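Local coordinates for protein 3,6-diketocamphane 1,6 monooxygenase (Pseudomonas putida, PDB 4UWM) that oxidises a camphor-derived diketone to a lactone with reduced FMN and molecular oxygen, as the oxygenating component of a Baeyer-Villiger monooxygenase, at residues E4-G16 against S40-I54. Sequence-based numbering, arbitrary orientation. Where two conformers were deposited one is given.
With FMN (flavin mononucleotide), chain C.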
loop_
_atom_site.group_PDB
_atom_site.type_symbol
_atom_site.label_atom_id
_atom_site.label_comp_id
_atom_site.label_asym_id
_atom_site.label_seq_id
_atom_site.Cartn_x
_atom_site.Cartn_y
_atom_site.Cartn_z
ATOM N N GLU A 4 -23.104 5.682 16.074
ATOM C CA GLU A 4 -22.674 5.768 14.676
ATOM C C GLU A 4 -22.820 4.421 13.979
ATOM O O GLU A 4 -22.843 3.379 14.652
ATOM C CB GLU A 4 -21.222 6.251 14.579
ATOM C CG GLU A 4 -20.971 7.679 15.028
ATOM C CD GLU A 4 -21.528 8.740 14.077
ATOM O OE1 GLU A 4 -21.996 8.410 12.972
ATOM O OE2 GLU A 4 -21.493 9.930 14.436
ATOM N N THR A 5 -22.924 4.447 12.643
ATOM C CA THR A 5 -22.844 3.231 11.835
ATOM C C THR A 5 -21.414 3.093 11.261
ATOM O O THR A 5 -20.842 4.068 10.766
ATOM C CB THR A 5 -23.876 3.219 10.680
ATOM O OG1 THR A 5 -25.186 3.439 11.209
ATOM C CG2 THR A 5 -23.898 1.853 9.956
ATOM N N GLY A 6 -20.854 1.887 11.362
ATOM C CA GLY A 6 -19.559 1.555 10.747
ATOM C C GLY A 6 -19.652 0.324 9.865
ATOM O O GLY A 6 -20.633 -0.429 9.929
ATOM N N LEU A 7 -18.646 0.135 9.011
ATOM C CA LEU A 7 -18.568 -1.054 8.174
ATOM C C LEU A 7 -17.265 -1.759 8.513
ATOM O O LEU A 7 -16.248 -1.098 8.709
ATOM C CB LEU A 7 -18.619 -0.640 6.701
ATOM C CG LEU A 7 -18.836 -1.696 5.621
ATOM C CD1 LEU A 7 -20.238 -2.321 5.693
ATOM C CD2 LEU A 7 -18.581 -1.079 4.259
ATOM N N ILE A 8 -17.310 -3.079 8.685
ATOM C CA ILE A 8 -16.090 -3.860 8.785
ATOM C C ILE A 8 -15.987 -4.825 7.587
ATOM O O ILE A 8 -16.902 -5.594 7.306
ATOM C CB ILE A 8 -15.843 -4.514 10.172
ATOM C CG1 ILE A 8 -14.470 -5.226 10.186
ATOM C CG2 ILE A 8 -16.976 -5.449 10.590
ATOM C CD1 ILE A 8 -13.925 -5.532 11.559
ATOM N N PHE A 9 -14.868 -4.728 6.880
ATOM C CA PHE A 9 -14.620 -5.445 5.629
ATOM C C PHE A 9 -13.469 -6.403 5.898
ATOM O O PHE A 9 -12.275 -6.057 5.729
ATOM C CB PHE A 9 -14.258 -4.416 4.568
ATOM C CG PHE A 9 -14.372 -4.898 3.143
ATOM C CD1 PHE A 9 -15.614 -5.146 2.561
ATOM C CD2 PHE A 9 -13.231 -5.013 2.354
ATOM C CE1 PHE A 9 -15.697 -5.553 1.226
ATOM C CE2 PHE A 9 -13.299 -5.414 1.039
ATOM C CZ PHE A 9 -14.533 -5.700 0.469
ATOM N N HIS A 10 -13.823 -7.613 6.312
ATOM C CA HIS A 10 -12.823 -8.624 6.638
ATOM C C HIS A 10 -11.798 -9.023 5.574
ATOM O O HIS A 10 -10.620 -9.175 5.910
ATOM C CB HIS A 10 -13.415 -9.846 7.334
ATOM C CG HIS A 10 -13.541 -9.659 8.801
ATOM N ND1 HIS A 10 -14.707 -9.239 9.399
ATOM C CD2 HIS A 10 -12.625 -9.771 9.792
ATOM C CE1 HIS A 10 -14.511 -9.122 10.700
ATOM N NE2 HIS A 10 -13.258 -9.439 10.964
ATOM N N PRO A 11 -12.211 -9.251 4.330
ATOM C CA PRO A 11 -13.606 -9.381 3.916
ATOM C C PRO A 11 -14.060 -10.835 4.077
ATOM O O PRO A 11 -13.321 -11.650 4.651
ATOM C CB PRO A 11 -13.540 -9.027 2.445
ATOM C CG PRO A 11 -12.220 -9.590 2.028
ATOM C CD PRO A 11 -11.288 -9.315 3.189
ATOM N N TYR A 12 -15.269 -11.153 3.613
ATOM C CA TYR A 12 -15.660 -12.556 3.449
ATOM C C TYR A 12 -16.069 -12.763 1.986
ATOM O O TYR A 12 -17.257 -12.680 1.642
ATOM C CB TYR A 12 -16.819 -12.940 4.392
ATOM C CG TYR A 12 -16.431 -12.945 5.862
ATOM C CD1 TYR A 12 -15.546 -13.905 6.360
ATOM C CD2 TYR A 12 -16.944 -11.997 6.750
ATOM C CE1 TYR A 12 -15.171 -13.912 7.697
ATOM C CE2 TYR A 12 -16.569 -12.004 8.097
ATOM C CZ TYR A 12 -15.691 -12.971 8.555
ATOM O OH TYR A 12 -15.298 -13.021 9.875
ATOM N N MET A 13 -15.075 -12.987 1.143
ATOM C CA MET A 13 -15.284 -13.144 -0.293
ATOM C C MET A 13 -15.420 -14.626 -0.592
ATOM O O MET A 13 -14.598 -15.424 -0.134
ATOM C CB MET A 13 -14.101 -12.592 -1.108
ATOM C CG MET A 13 -13.788 -11.101 -0.980
ATOM S SD MET A 13 -15.180 -10.002 -1.374
ATOM C CE MET A 13 -15.347 -10.220 -3.128
ATOM N N ARG A 14 -16.424 -15.003 -1.399
ATOM C CA ARG A 14 -16.595 -16.411 -1.804
ATOM C C ARG A 14 -15.318 -16.977 -2.399
ATOM O O ARG A 14 -14.677 -16.329 -3.237
ATOM C CB ARG A 14 -17.723 -16.577 -2.840
ATOM C CG ARG A 14 -19.126 -16.346 -2.324
ATOM C CD ARG A 14 -20.148 -17.028 -3.233
ATOM N NE ARG A 14 -20.050 -16.588 -4.624
ATOM C CZ ARG A 14 -20.613 -15.482 -5.110
ATOM N NH1 ARG A 14 -21.316 -14.687 -4.316
ATOM N NH2 ARG A 14 -20.462 -15.161 -6.395
ATOM N N PRO A 15 -14.926 -18.200 -1.991
ATOM C CA PRO A 15 -13.746 -18.796 -2.607
ATOM C C PRO A 15 -13.855 -18.819 -4.128
ATOM O O PRO A 15 -14.920 -19.121 -4.664
ATOM C CB PRO A 15 -13.736 -20.218 -2.025
ATOM C CG PRO A 15 -14.293 -20.006 -0.665
ATOM C CD PRO A 15 -15.416 -19.023 -0.873
ATOM N N GLY A 16 -12.775 -18.441 -4.806
ATOM C CA GLY A 16 -12.813 -18.261 -6.256
ATOM C C GLY A 16 -12.837 -16.823 -6.767
ATOM O O GLY A 16 -12.502 -16.574 -7.934
ATOM N N SER A 40 -17.233 5.129 9.530
ATOM C CA SER A 40 -15.912 4.512 9.416
ATOM C C SER A 40 -15.985 3.203 8.644
ATOM O O SER A 40 -17.014 2.527 8.645
ATOM C CB SER A 40 -15.295 4.292 10.797
ATOM O OG SER A 40 -16.071 3.401 11.563
ATOM N N MET A 41 -14.884 2.855 7.969
ATOM C CA MET A 41 -14.759 1.542 7.351
ATOM C C MET A 41 -13.465 0.903 7.826
ATOM O O MET A 41 -12.406 1.468 7.622
ATOM C CB MET A 41 -14.783 1.664 5.828
ATOM C CG MET A 41 -14.636 0.321 5.097
ATOM S SD MET A 41 -14.604 0.624 3.325
ATOM C CE MET A 41 -14.545 -1.057 2.666
ATOM N N MET A 42 -13.585 -0.233 8.501
ATOM C CA MET A 42 -12.452 -1.022 8.987
ATOM C C MET A 42 -12.134 -2.096 7.942
ATOM O O MET A 42 -13.056 -2.738 7.419
ATOM C CB MET A 42 -12.802 -1.692 10.325
ATOM C CG MET A 42 -12.967 -0.694 11.484
ATOM S SD MET A 42 -13.442 -1.526 13.017
ATOM C CE MET A 42 -13.776 -0.108 14.083
ATOM N N ILE A 43 -10.843 -2.301 7.642
ATOM C CA ILE A 43 -10.433 -3.326 6.654
ATOM C C ILE A 43 -9.375 -4.209 7.260
ATOM O O ILE A 43 -8.330 -3.706 7.695
ATOM C CB ILE A 43 -9.950 -2.686 5.332
ATOM C CG1 ILE A 43 -11.022 -1.721 4.823
ATOM C CG2 ILE A 43 -9.598 -3.769 4.290
ATOM C CD1 ILE A 43 -10.591 -0.712 3.792
ATOM N N SER A 44 -9.636 -5.512 7.289
ATOM C CA SER A 44 -8.740 -6.459 7.951
ATOM C C SER A 44 -7.552 -6.897 7.081
ATOM O O SER A 44 -7.488 -6.580 5.902
ATOM C CB SER A 44 -9.502 -7.676 8.482
ATOM O OG SER A 44 -10.511 -7.271 9.394
ATOM N N GLU A 45 -6.637 -7.638 7.704
ATOM C CA GLU A 45 -5.376 -8.067 7.099
ATOM C C GLU A 45 -5.088 -9.535 7.389
ATOM O O GLU A 45 -4.995 -9.941 8.568
ATOM C CB GLU A 45 -4.232 -7.170 7.634
ATOM C CG GLU A 45 -2.813 -7.556 7.191
ATOM C CD GLU A 45 -1.769 -6.572 7.740
ATOM O OE1 GLU A 45 -1.890 -5.367 7.458
ATOM O OE2 GLU A 45 -0.851 -6.989 8.481
ATOM N N HIS A 46 -4.954 -10.334 6.327
ATOM C CA HIS A 46 -4.606 -11.755 6.441
ATOM C C HIS A 46 -3.765 -12.133 5.234
ATOM O O HIS A 46 -4.122 -11.761 4.119
ATOM C CB HIS A 46 -5.849 -12.652 6.419
ATOM C CG HIS A 46 -6.876 -12.322 7.458
ATOM N ND1 HIS A 46 -7.710 -11.221 7.368
ATOM C CD2 HIS A 46 -7.246 -12.986 8.585
ATOM C CE1 HIS A 46 -8.530 -11.212 8.409
ATOM N NE2 HIS A 46 -8.254 -12.262 9.168
ATOM N N ALA A 47 -2.696 -12.896 5.456
ATOM C CA ALA A 47 -1.829 -13.394 4.375
ATOM C C ALA A 47 -2.068 -14.863 4.027
ATOM O O ALA A 47 -1.625 -15.317 2.972
ATOM C CB ALA A 47 -0.357 -13.177 4.742
ATOM N N SER A 48 -2.773 -15.607 4.889
ATOM C CA SER A 48 -2.909 -17.077 4.669
ATOM C C SER A 48 -4.327 -17.611 4.446
ATOM O O SER A 48 -4.489 -18.820 4.222
ATOM C CB SER A 48 -2.274 -17.841 5.850
ATOM O OG SER A 48 -2.991 -17.552 7.040
ATOM N N GLN A 49 -5.335 -16.734 4.488
ATOM C CA GLN A 49 -6.763 -17.149 4.469
ATOM C C GLN A 49 -7.430 -17.020 3.104
ATOM O O GLN A 49 -7.011 -16.212 2.289
ATOM C CB GLN A 49 -7.559 -16.347 5.493
ATOM C CG GLN A 49 -7.194 -16.668 6.951
ATOM C CD GLN A 49 -7.616 -18.071 7.341
ATOM O OE1 GLN A 49 -6.786 -18.961 7.470
ATOM N NE2 GLN A 49 -8.924 -18.278 7.501
ATOM N N ILE A 50 -8.507 -17.770 2.883
ATOM C CA ILE A 50 -9.219 -17.740 1.591
ATOM C C ILE A 50 -10.344 -16.722 1.544
ATOM O O ILE A 50 -10.371 -15.885 0.648
ATOM C CB ILE A 50 -9.776 -19.140 1.190
ATOM C CG1 ILE A 50 -8.644 -20.165 1.077
ATOM C CG2 ILE A 50 -10.588 -19.066 -0.116
ATOM C CD1 ILE A 50 -7.709 -19.949 -0.086
ATOM N N TRP A 51 -11.293 -16.829 2.472
ATOM C CA TRP A 51 -12.403 -15.894 2.542
ATOM C C TRP A 51 -11.917 -14.494 2.918
ATOM O O TRP A 51 -12.382 -13.501 2.342
ATOM C CB TRP A 51 -13.460 -16.345 3.560
ATOM C CG TRP A 51 -14.325 -17.526 3.173
ATOM C CD1 TRP A 51 -14.009 -18.844 3.291
ATOM C CD2 TRP A 51 -15.679 -17.478 2.666
ATOM N NE1 TRP A 51 -15.079 -19.627 2.887
ATOM C CE2 TRP A 51 -16.111 -18.814 2.498
ATOM C CE3 TRP A 51 -16.562 -16.444 2.355
ATOM C CZ2 TRP A 51 -17.386 -19.139 2.006
ATOM C CZ3 TRP A 51 -17.846 -16.769 1.858
ATOM C CH2 TRP A 51 -18.231 -18.103 1.686
ATOM N N GLU A 52 -10.983 -14.425 3.874
ATOM C CA GLU A 52 -10.473 -13.143 4.342
ATOM C C GLU A 52 -9.202 -12.882 3.536
ATOM O O GLU A 52 -8.105 -13.234 3.950
ATOM C CB GLU A 52 -10.198 -13.186 5.849
ATOM C CG GLU A 52 -11.370 -13.722 6.688
ATOM C CD GLU A 52 -11.367 -15.234 6.908
ATOM O OE1 GLU A 52 -10.680 -15.971 6.180
ATOM O OE2 GLU A 52 -12.105 -15.701 7.820
ATOM N N ASN A 53 -9.373 -12.296 2.357
ATOM C CA ASN A 53 -8.327 -12.369 1.333
ATOM C C ASN A 53 -7.656 -11.026 1.019
ATOM O O ASN A 53 -7.279 -10.780 -0.123
ATOM C CB ASN A 53 -8.891 -13.035 0.054
ATOM C CG ASN A 53 -10.024 -12.245 -0.567
ATOM O OD1 ASN A 53 -10.533 -11.314 0.038
ATOM N ND2 ASN A 53 -10.407 -12.593 -1.805
ATOM N N ILE A 54 -7.511 -10.158 2.026
ATOM C CA ILE A 54 -6.805 -8.895 1.812
ATOM C C ILE A 54 -5.545 -8.874 2.693
ATOM O O ILE A 54 -5.664 -8.743 3.910
ATOM C CB ILE A 54 -7.731 -7.653 2.063
ATOM C CG1 ILE A 54 -8.793 -7.547 0.940
ATOM C CG2 ILE A 54 -6.923 -6.347 2.154
ATOM C CD1 ILE A 54 -9.814 -6.431 1.161
HETATM N N1 FMN C . -8.893 -9.388 14.880
HETATM C C2 FMN C . -8.691 -8.190 14.259
HETATM O O2 FMN C . -7.654 -7.537 14.505
HETATM N N3 FMN C . -9.572 -7.666 13.386
HETATM C C4 FMN C . -10.713 -8.287 13.064
HETATM O O4 FMN C . -11.495 -7.755 12.250
HETATM C C4A FMN C . -11.016 -9.605 13.691
HETATM N N5 FMN C . -12.143 -10.298 13.413
HETATM C C5A FMN C . -12.402 -11.496 13.994
HETATM C C6 FMN C . -13.580 -12.182 13.686
HETATM C C7 FMN C . -13.863 -13.415 14.274
HETATM C C7M FMN C . -15.140 -14.139 13.927
HETATM C C8 FMN C . -12.890 -14.000 15.242
HETATM C C8M FMN C . -13.142 -15.325 15.906
HETATM C C9 FMN C . -11.716 -13.318 15.551
HETATM C C9A FMN C . -11.429 -12.085 14.969
HETATM N N10 FMN C . -10.236 -11.383 15.285
HETATM C C10 FMN C . -10.005 -10.135 14.650
HETATM C "C1'" FMN C . -9.255 -11.954 16.227
HETATM C "C2'" FMN C . -9.433 -11.406 17.635
HETATM O "O2'" FMN C . -9.539 -9.986 17.549
HETATM C "C3'" FMN C . -8.247 -11.780 18.519
HETATM O "O3'" FMN C . -8.561 -12.996 19.211
HETATM C "C4'" FMN C . -7.918 -10.650 19.497
HETATM O "O4'" FMN C . -7.176 -9.619 18.832
HETATM C "C5'" FMN C . -7.158 -11.120 20.732
HETATM O "O5'" FMN C . -8.150 -11.328 21.728
HETATM P P FMN C . -7.831 -11.510 23.286
HETATM O O1P FMN C . -6.698 -10.595 23.629
HETATM O O2P FMN C . -9.146 -11.087 23.869
HETATM O O3P FMN C . -7.515 -12.975 23.403
HETATM O O HOH W 1 -8.171 -9.767 4.944
HETATM O O HOH W 2 -12.837 -14.190 10.061
HETATM O O HOH W 3 -12.158 -15.747 -1.553
#
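Strands 4-9 and 40-43, joined through helix 19-35 as a right-handed beta-alpha-beta crossover of the TIM barrel, run parallel, their axes 17° apart in direction and 4.6 Å apart at closest approach, stitched by alternating bonds such as Met42 N to Leu7 O (2.8 Å). On one face Met41, with CG trans to its backbone nitrogen (chi1 179°) and the chain extended beyond, runs alongside Phe9 and sets CE on its CB and CG, while Ile54 CD1 abuts the ring edge at Phe9 CE2 (3.6 Å). On the opposite face, Ile8 CG1 packs on Met42 CB (3.9 Å) and Ile8 CD1 comes within 3.4 Å of FMN O4. Just beyond the strands' C-terminal ends, His10 NE2 donates to FMN N5 (2.8 Å), and Ser44 OG lies 3.1 Å from FMN O4. Further on, Met13 N bonds Trp51 O almost straight (170°), and Pro15 CD sits over one face of the indole, 3.6 Å from the six-membered ring's centroid, beside Arg14 CA. Replacing Trp51 with an alanine would probably take away the surface under Pro15 and leave Gln182 of the second subunit without its indole N-H partner. Bonds from His10 ND1 to Glu347 and Ser44 OG to Met76 O are consistent with both side chains being held for the flavin's N5/O4 edge, making the strand ends one wall of its pocket.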